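Local coordinates for citrate lyase subunit beta-like protein (Mycobacterium tuberculosis H37Rv, PDB 6CHU) that acts as a magnesium-dependent lyase of the HpcH/HpaI aldolase family, a bifunctional enzyme serving itaconate dissimilation and leucine catabolism, at the interface of chains A and B. Residues are numbered along the deposited sequence; one frame, centred on the assembly and turned at random. Chains: chain A/B, Citrate lyase subunit beta-like protein.

The three contacts lie along one A-B interface of the homotrimer. Contacts 2 and 3 are neighbours, their C-alpha centres about 9 Å apart; they share B:Gly153, and the adjoining residues A:Ala208 and A:Val209 close the helix 196-209 that serves both. Contact 1 stands apart, about 20 Å from contact 2 and 17 Å from contact 3, where a stretch of chain A ahead of helix 262-272 lies on chain B. That helix supplies chain A's other surface in contact 3. Barrel-to-barrel packing and a reaching C-terminal segment thus join the same two subunits, which fits a homotrimer in which each subunit probably lays its C-terminal segment on a neighbour.

Contact 1: the interface of chains A and B. Residues chain A 258-259; chain B 191-193.
Two loops meet here: the chain A stretch 258-259, ahead of helix 262-272, and the chain B stretch 191-193, between strand 184-187 and helix 196-209. Their backbones are joined by a hydrogen bond from A:Met259 N to the carbonyl B:Leu191 O, 2.8 Å long and slightly bent at the hydrogen (160°). The donor is tilted from the carbonyl plane. Beside that link, the side chain of A:Gln258, poorly ordered, lies across B:Asp192, its amide modelled as stacked on the carboxylate with the two planes 27° apart. The nearest approach is by the aliphatic part, CG of A:Gln258 sitting 3.5 Å from the carboxylate carbon CG of B:Asp192, while the amide lies farther along. With its CG anti to the backbone N (chi1 -169°), B:Asp192 turns that carboxylate toward the glutamine chain. On the other flank A:Met259, also poorly ordered, bends at chi2 and chi3, bringing its terminal methyl CE to 4.0 Å from CD1 of B:Ile193. From the B:Leu191 side chain, CD1 comes within 3.6 Å of the carbonyl A:Met259 O. In the fold, the site is where chain A's C-terminal segment runs over a loop of the neighbouring TIM barrel.

Contact 2: the interface of chains A and B. Residues chain A 172, 175, 209; chain B 148, 151, 153, 164, 166.
A:Val209, the last residue of helix 196-209, pushes its side chain among B:Ile148, B:Arg164 and B:Val166. From its CB, 3.8 Å from the methyl CG1 of B:Val166, the chain continues to the tip methyl CG1. This methyl, beside the backbone N (chi1 -59°), runs to the aliphatic stem of B:Arg164 and lies 3.6 Å from CD, with CB of the same arginine also near. The arginine chain is extended from CG to NE and crosses the valine obliquely; its methylene groups CB and CD make the contact, and the guanidinium continues past. At the root of the side chain, CD1 of B:Ile148 approaches CA of A:Val209 at 4.0 Å, and the valine's carbonyl O faces CB of B:Leu151 at 3.3 Å.

B:Val166 also meets a second chain A helix. Its CG2 lies 3.9 Å from CD2 of A:Leu175, the two side chains crossing at about a right angle. On the same helix A:Ser172 aims its hydroxyl OG at the backbone of B:Val166, 3.5 Å from CA. Helix 165-180 thus takes part from both subunits: chain A offers its middle, chain B the first turn. The site lies between the two TIM barrels, with the end of helix 196-209 and the chain B helix 144-151 beside this pairing.

Contact 3: the interface of chains A and B. Residues chain A 208, 267, 271; chain B 153-155.
The carbonyl A:Ala208 O, near the C-terminal end of helix 196-209, accepts two backbone hydrogen bonds from chain B. B:Ser154 N gives the shorter, at 2.7 Å, from above the carbonyl plane and 35° out of it. B:Ser155 N adds a longer bond of 3.3 Å to the same oxygen, nearly straight at the hydrogen (169°). The two amides reach the oxygen from opposite faces of its plane, which ties consecutive residues of the chain B loop to the helix end. Any partial negative charge at that end would probably favour such donors.

Across the loop, helix 262-272 of chain A approaches with A:His267 and A:Met271, so B:Ser154 lies between two chain A elements. A:His267 meets the carbonyl B:Ser154 O with CB, at 3.3 Å, and turns a face of its imidazole to it, the ring atom CG being 3.6 Å from that oxygen. B:Gly153 O lies off the same face. A:Met271, poorly ordered, lays an extended chain alongside the serine, with CG at 3.8 Å from CB of B:Ser154. The serine hydroxyl is turned away from this methionine: at chi1 57° it sits between its own backbone N and carbonyl carbon, and its OG lies 3.6 Å from A:Ala208 CA. The methyl CB of A:Ala208 meets the next hydroxyl, lying 3.8 Å from OG of B:Ser155.

Contact 1: the interface of chains A and B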
# COMPACT_ATOMS: atom_id res chain seq x y z
N GLN A 258 6.62 1.34 -29.35
CA GLN A 258 6.19 2.05 -28.14
C GLN A 258 5.52 3.38 -28.45
O GLN A 258 5.80 4.02 -29.46
CB GLN A 258 7.37 2.30 -27.20
CG GLN A 258 7.83 1.09 -26.42
CD GLN A 258 8.39 1.46 -25.05
OE1 GLN A 258 9.59 1.33 -24.81
NE2 GLN A 258 7.52 1.92 -24.15
N MET A 259 4.64 3.80 -27.55
CA MET A 259 4.00 5.11 -27.60
C MET A 259 4.71 6.04 -26.63
O MET A 259 4.92 5.69 -25.46
CB MET A 259 2.52 5.02 -27.25
CG MET A 259 1.79 6.36 -27.13
SD MET A 259 1.41 7.15 -28.71
CE MET A 259 0.44 5.89 -29.53
N LEU B 191 2.27 1.12 -22.68
CA LEU B 191 2.79 2.01 -23.71
C LEU B 191 3.59 1.28 -24.78
O LEU B 191 3.70 1.78 -25.91
CB LEU B 191 3.66 3.11 -23.10
CG LEU B 191 2.90 4.18 -22.31
CD1 LEU B 191 3.85 5.32 -22.00
CD2 LEU B 191 1.70 4.72 -23.08
N ASP B 192 4.15 0.11 -24.46
CA ASP B 192 4.94 -0.66 -25.43
C ASP B 192 3.97 -1.45 -26.30
O ASP B 192 3.63 -2.60 -26.00
CB ASP B 192 5.94 -1.57 -24.73
CG ASP B 192 6.95 -2.18 -25.69
OD1 ASP B 192 6.75 -2.09 -26.92
OD2 ASP B 192 7.94 -2.77 -25.22
N ILE B 193 3.56 -0.84 -27.42
CA ILE B 193 2.46 -1.36 -28.22
C ILE B 193 2.78 -2.74 -28.78
O ILE B 193 1.95 -3.66 -28.76
CB ILE B 193 2.11 -0.38 -29.36
CG1 ILE B 193 1.56 0.92 -28.78
CG2 ILE B 193 1.14 -1.02 -30.34
CD1 ILE B 193 1.32 1.99 -29.83

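Contact 2: the interface of chains A and B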
# COMPACT_ATOMS: atom_id res chain seq x y z
N SER A 172 7.01 2.66 -0.45
CA SER A 172 6.10 3.36 -1.35
C SER A 172 5.22 4.35 -0.60
O SER A 172 4.96 5.46 -1.10
CB SER A 172 5.22 2.35 -2.11
OG SER A 172 6.01 1.53 -2.96
N LEU A 175 7.35 7.49 0.04
CA LEU A 175 7.61 8.22 -1.19
C LEU A 175 6.38 9.01 -1.63
O LEU A 175 6.47 10.19 -1.98
CB LEU A 175 8.03 7.24 -2.28
CG LEU A 175 8.18 7.84 -3.68
CD1 LEU A 175 9.24 8.94 -3.67
CD2 LEU A 175 8.52 6.75 -4.71
N VAL A 209 12.24 5.91 -9.40
CA VAL A 209 10.86 6.24 -9.00
C VAL A 209 10.75 7.61 -8.35
O VAL A 209 9.64 8.02 -7.98
CB VAL A 209 10.26 5.16 -8.07
CG1 VAL A 209 10.26 3.80 -8.78
CG2 VAL A 209 10.99 5.10 -6.72
N ILE B 148 5.23 8.50 -12.26
CA ILE B 148 6.68 8.55 -12.12
C ILE B 148 7.21 9.93 -12.50
O ILE B 148 8.15 10.44 -11.87
CB ILE B 148 7.33 7.45 -12.98
CG1 ILE B 148 6.95 6.08 -12.43
CG2 ILE B 148 8.86 7.67 -13.09
CD1 ILE B 148 7.52 5.77 -11.08
N LEU B 151 6.49 12.29 -9.66
CA LEU B 151 7.34 11.94 -8.52
C LEU B 151 8.76 12.44 -8.69
O LEU B 151 9.47 12.60 -7.69
CB LEU B 151 7.36 10.41 -8.33
CG LEU B 151 6.10 9.76 -7.75
CD1 LEU B 151 6.17 8.23 -7.84
CD2 LEU B 151 5.87 10.18 -6.30
N GLY B 153 10.88 10.81 -11.02
CA GLY B 153 11.64 9.66 -11.44
C GLY B 153 11.81 9.60 -12.94
O GLY B 153 11.49 10.55 -13.67
N ARG B 164 7.61 -1.05 -11.41
CA ARG B 164 8.34 -0.78 -10.18
C ARG B 164 7.34 -0.71 -9.01
O ARG B 164 6.13 -0.60 -9.21
CB ARG B 164 9.16 0.51 -10.30
CG ARG B 164 10.28 0.39 -11.35
CD ARG B 164 11.05 1.69 -11.54
NE ARG B 164 12.04 1.55 -12.62
CZ ARG B 164 13.21 0.95 -12.50
NH1 ARG B 164 13.59 0.41 -11.34
NH2 ARG B 164 14.03 0.86 -13.55
N VAL B 166 6.43 1.39 -6.52
CA VAL B 166 5.46 2.46 -6.25
C VAL B 166 4.32 2.42 -7.26
O VAL B 166 3.17 2.74 -6.93
CB VAL B 166 6.14 3.85 -6.21
CG1 VAL B 166 6.55 4.33 -7.60
CG2 VAL B 166 5.20 4.87 -5.53

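Contact 3: the interface of chains A and B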
# COMPACT_ATOMS: atom_id res chain seq x y z
N ALA A 208 15.00 5.85 -9.86
CA ALA A 208 14.10 5.68 -10.99
C ALA A 208 12.66 6.07 -10.65
O ALA A 208 11.92 6.50 -11.55
CB ALA A 208 14.14 4.23 -11.47
N HIS A 267 10.36 11.94 -18.36
CA HIS A 267 11.34 10.94 -17.93
C HIS A 267 12.68 11.17 -18.61
O HIS A 267 13.73 11.11 -17.96
CB HIS A 267 10.84 9.53 -18.25
CG HIS A 267 9.55 9.18 -17.56
ND1 HIS A 267 8.79 8.09 -17.93
CD2 HIS A 267 8.90 9.76 -16.53
CE1 HIS A 267 7.72 8.02 -17.16
NE2 HIS A 267 7.76 9.02 -16.30
N MET A 271 16.32 12.34 -16.91
CA MET A 271 17.58 11.64 -17.12
C MET A 271 18.69 12.62 -17.51
O MET A 271 19.78 12.60 -16.93
CB MET A 271 17.41 10.57 -18.20
CG MET A 271 16.42 9.48 -17.85
SD MET A 271 16.31 8.23 -19.14
CE MET A 271 14.75 7.46 -18.72
N GLY B 153 10.88 10.81 -11.02
CA GLY B 153 11.64 9.66 -11.44
C GLY B 153 11.81 9.60 -12.94
O GLY B 153 11.49 10.55 -13.67
N SER B 154 12.29 8.45 -13.41
CA SER B 154 12.69 8.31 -14.81
C SER B 154 12.16 7.06 -15.50
O SER B 154 12.30 6.96 -16.73
CB SER B 154 14.22 8.31 -14.92
OG SER B 154 14.79 7.29 -14.12
N SER B 155 11.58 6.10 -14.78
CA SER B 155 10.95 4.96 -15.44
C SER B 155 9.97 4.29 -14.49
O SER B 155 10.20 4.23 -13.28
CB SER B 155 11.98 3.95 -15.94
OG SER B 155 12.69 3.36 -14.88